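Local atomic coordinates of aminotransferase (PDB entry 4GRX), a protein that probably transfers amino groups between amine donors and keto or aldehyde acceptors, as a class III omega-aminotransferase that uses pyridoxal phosphate. Residues F75-K78 and G79-E82. Numbering follows the deposited sequence.
Sequences FDHK and GLIE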
ATOM      1  N   PHE A  75     -14.122   0.414 -18.704  1.00 32.65           N
ATOM      2  CA  PHE A  75     -14.476   1.360 -17.660  1.00 32.45           C
ATOM      3  C   PHE A  75     -15.933   1.291 -17.226  1.00 34.04           C
ATOM      4  O   PHE A  75     -16.379   2.116 -16.431  1.00 34.36           O
ATOM      5  CB  PHE A  75     -14.111   2.772 -18.115  1.00 31.84           C
ATOM      6  CG  PHE A  75     -12.656   2.941 -18.421  1.00 30.63           C
ATOM      7  CD1 PHE A  75     -11.734   3.077 -17.395  1.00 29.24           C
ATOM      8  CD2 PHE A  75     -12.207   2.946 -19.734  1.00 31.22           C
ATOM      9  CE1 PHE A  75     -10.385   3.223 -17.671  1.00 28.88           C
ATOM     10  CE2 PHE A  75     -10.858   3.099 -20.023  1.00 30.69           C
ATOM     11  CZ  PHE A  75      -9.945   3.241 -18.991  1.00 29.48           C
ATOM     12  N   ASP A  76     -16.680   0.319 -17.741  1.00 35.69           N
ATOM     13  CA  ASP A  76     -18.059   0.152 -17.291  1.00 37.07           C
ATOM     14  C   ASP A  76     -18.596  -1.275 -17.397  1.00 37.47           C
ATOM     15  O   ASP A  76     -19.790  -1.465 -17.603  1.00 39.75           O
ATOM     16  CB  ASP A  76     -18.998   1.177 -17.979  1.00 38.98           C
ATOM     17  CG  ASP A  76     -19.335   0.815 -19.428  1.00 41.34           C
ATOM     18  OD1 ASP A  76     -18.488   0.235 -20.142  1.00 41.24           O
ATOM     19  OD2 ASP A  76     -20.469   1.131 -19.864  1.00 44.21           O
ATOM     20  N   HIS A  77     -17.725  -2.268 -17.238  1.00 35.74           N
ATOM     21  CA  HIS A  77     -18.139  -3.669 -17.298  1.00 36.08           C
ATOM     22  C   HIS A  77     -19.230  -3.988 -16.314  1.00 36.85           C
ATOM     23  O   HIS A  77     -19.032  -3.930 -15.100  1.00 36.09           O
ATOM     24  CB  HIS A  77     -16.963  -4.593 -17.077  1.00 35.12           C
ATOM     25  CG  HIS A  77     -17.262  -6.027 -17.389  1.00 36.64           C
ATOM     26  ND1 HIS A  77     -17.795  -6.864 -16.486  1.00 37.59           N
ATOM     27  CD2 HIS A  77     -17.093  -6.763 -18.558  1.00 37.57           C
ATOM     28  CE1 HIS A  77     -17.963  -8.079 -17.046  1.00 38.93           C
ATOM     29  NE2 HIS A  77     -17.531  -8.018 -18.312  1.00 38.78           N
ATOM     30  N   LYS A  78     -20.391  -4.355 -16.854  1.00 38.62           N
ATOM     31  CA  LYS A  78     -21.611  -4.598 -16.069  1.00 39.75           C
ATOM     32  C   LYS A  78     -21.485  -5.710 -15.028  1.00 39.36           C
ATOM     33  O   LYS A  78     -21.968  -5.558 -13.905  1.00 39.47           O
ATOM     34  CB  LYS A  78     -22.800  -4.876 -16.994  1.00 42.14           C
ATOM     35  CG  LYS A  78     -24.154  -4.586 -16.362  1.00 44.35           C
ATOM     36  CD  LYS A  78     -25.305  -5.191 -17.157  1.00 47.08           C
ATOM     37  CE  LYS A  78     -26.594  -5.129 -16.359  1.00 49.13           C
ATOM     38  NZ  LYS A  78     -27.567  -6.156 -16.829  1.00 52.20           N
ATOM     39  N   GLY A  79     -20.843  -6.815 -15.408  1.00 38.83           N
ATOM     40  CA  GLY A  79     -20.687  -7.964 -14.526  1.00 38.77           C
ATOM     41  C   GLY A  79     -19.852  -7.612 -13.318  1.00 36.97           C
ATOM     42  O   GLY A  79     -20.211  -7.936 -12.188  1.00 37.42           O
ATOM     43  N   LEU A  80     -18.735  -6.932 -13.564  1.00 34.97           N
ATOM     44  CA  LEU A  80     -17.875  -6.457 -12.494  1.00 33.25           C
ATOM     45  C   LEU A  80     -18.536  -5.386 -11.617  1.00 33.27           C
ATOM     46  O   LEU A  80     -18.352  -5.391 -10.393  1.00 33.18           O
ATOM     47  CB  LEU A  80     -16.553  -5.961 -13.062  1.00 31.45           C
ATOM     48  CG  LEU A  80     -15.553  -7.067 -13.415  1.00 31.20           C
ATOM     49  CD1 LEU A  80     -14.541  -6.589 -14.444  1.00 30.11           C
ATOM     50  CD2 LEU A  80     -14.846  -7.599 -12.180  1.00 30.55           C
ATOM     51  N   ILE A  81     -19.300  -4.475 -12.224  1.00 33.35           N
ATOM     52  CA  ILE A  81     -20.004  -3.463 -11.441  1.00 33.73           C
ATOM     53  C   ILE A  81     -20.971  -4.167 -10.497  1.00 35.64           C
ATOM     54  O   ILE A  81     -21.008  -3.887  -9.295  1.00 35.72           O
ATOM     55  CB  ILE A  81     -20.731  -2.425 -12.334  1.00 34.20           C
ATOM     56  CG1 ILE A  81     -19.728  -1.422 -12.909  1.00 32.36           C
ATOM     57  CG2 ILE A  81     -21.842  -1.691 -11.572  1.00 35.22           C
ATOM     58  CD1 ILE A  81     -20.290  -0.572 -14.027  1.00 32.72           C
ATOM     59  N   GLU A  82     -21.719  -5.114 -11.055  1.00 37.52           N
ATOM     60  CA  GLU A  82     -22.745  -5.838 -10.322  1.00 39.65           C
ATOM     61  C   GLU A  82     -22.144  -6.697  -9.205  1.00 39.15           C
ATOM     62  O   GLU A  82     -22.729  -6.798  -8.126  1.00 40.34           O
ATOM     63  CB  GLU A  82     -23.599  -6.672 -11.290  1.00 41.95           C
ATOM     64  CG  GLU A  82     -25.103  -6.492 -11.134  1.00 44.84           C
ATOM     65  CD  GLU A  82     -25.566  -5.027 -11.118  1.00 45.19           C
ATOM     66  OE1 GLU A  82     -25.220  -4.230 -12.033  1.00 44.03           O
ATOM     67  OE2 GLU A  82     -26.318  -4.674 -10.177  1.00 46.85           O
TER
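His77 caps the first turn of helix 78-90 with its own imidazole: ND1 accepts the backbone N-H of Leu80 at 3.1 Å. The bond is nearly straight (165° at the hydrogen), and Leu80 N lies at the ring edge, in the imidazole plane. That bond suggests that ND1 carries no proton here. The ring reaches forward over the helix start because CG stands anti to the backbone N (chi1 -169°), beside the carbonyl carbon. CE1 meanwhile rests 3.7 Å from CA of Gly79. CD1 of Leu80 packs 4.0 Å from His77 CG. The carbonyl of the same histidine opens the helical bonding, His77 O taking Ile81 N at 2.9 Å; Lys78 O repeats the pattern with Glu82 N, also at 2.9 Å. Ile81 lays CG1 against His77 O (3.4 Å) and turns CD1 back to Asp76 O. Were His77 exchanged for an alanine, the Leu80 N-H would probably lose its acceptor and a gap would open beside Gly79.

Farther out, Asp76 OD1 bonds Gly50 N, tying the preceding loop to the turn between strands 43-49 and 52-55. His77 and Leu80 pack on helix 339-354, and Ile81 touches Phe303 of its own chain and Tyr88 of the second subunit. The arrangement is a side-chain N-cap, here built from a histidine, where the loop after strand 60-63 enters a helix close to the subunit interface of this class III aminotransferase.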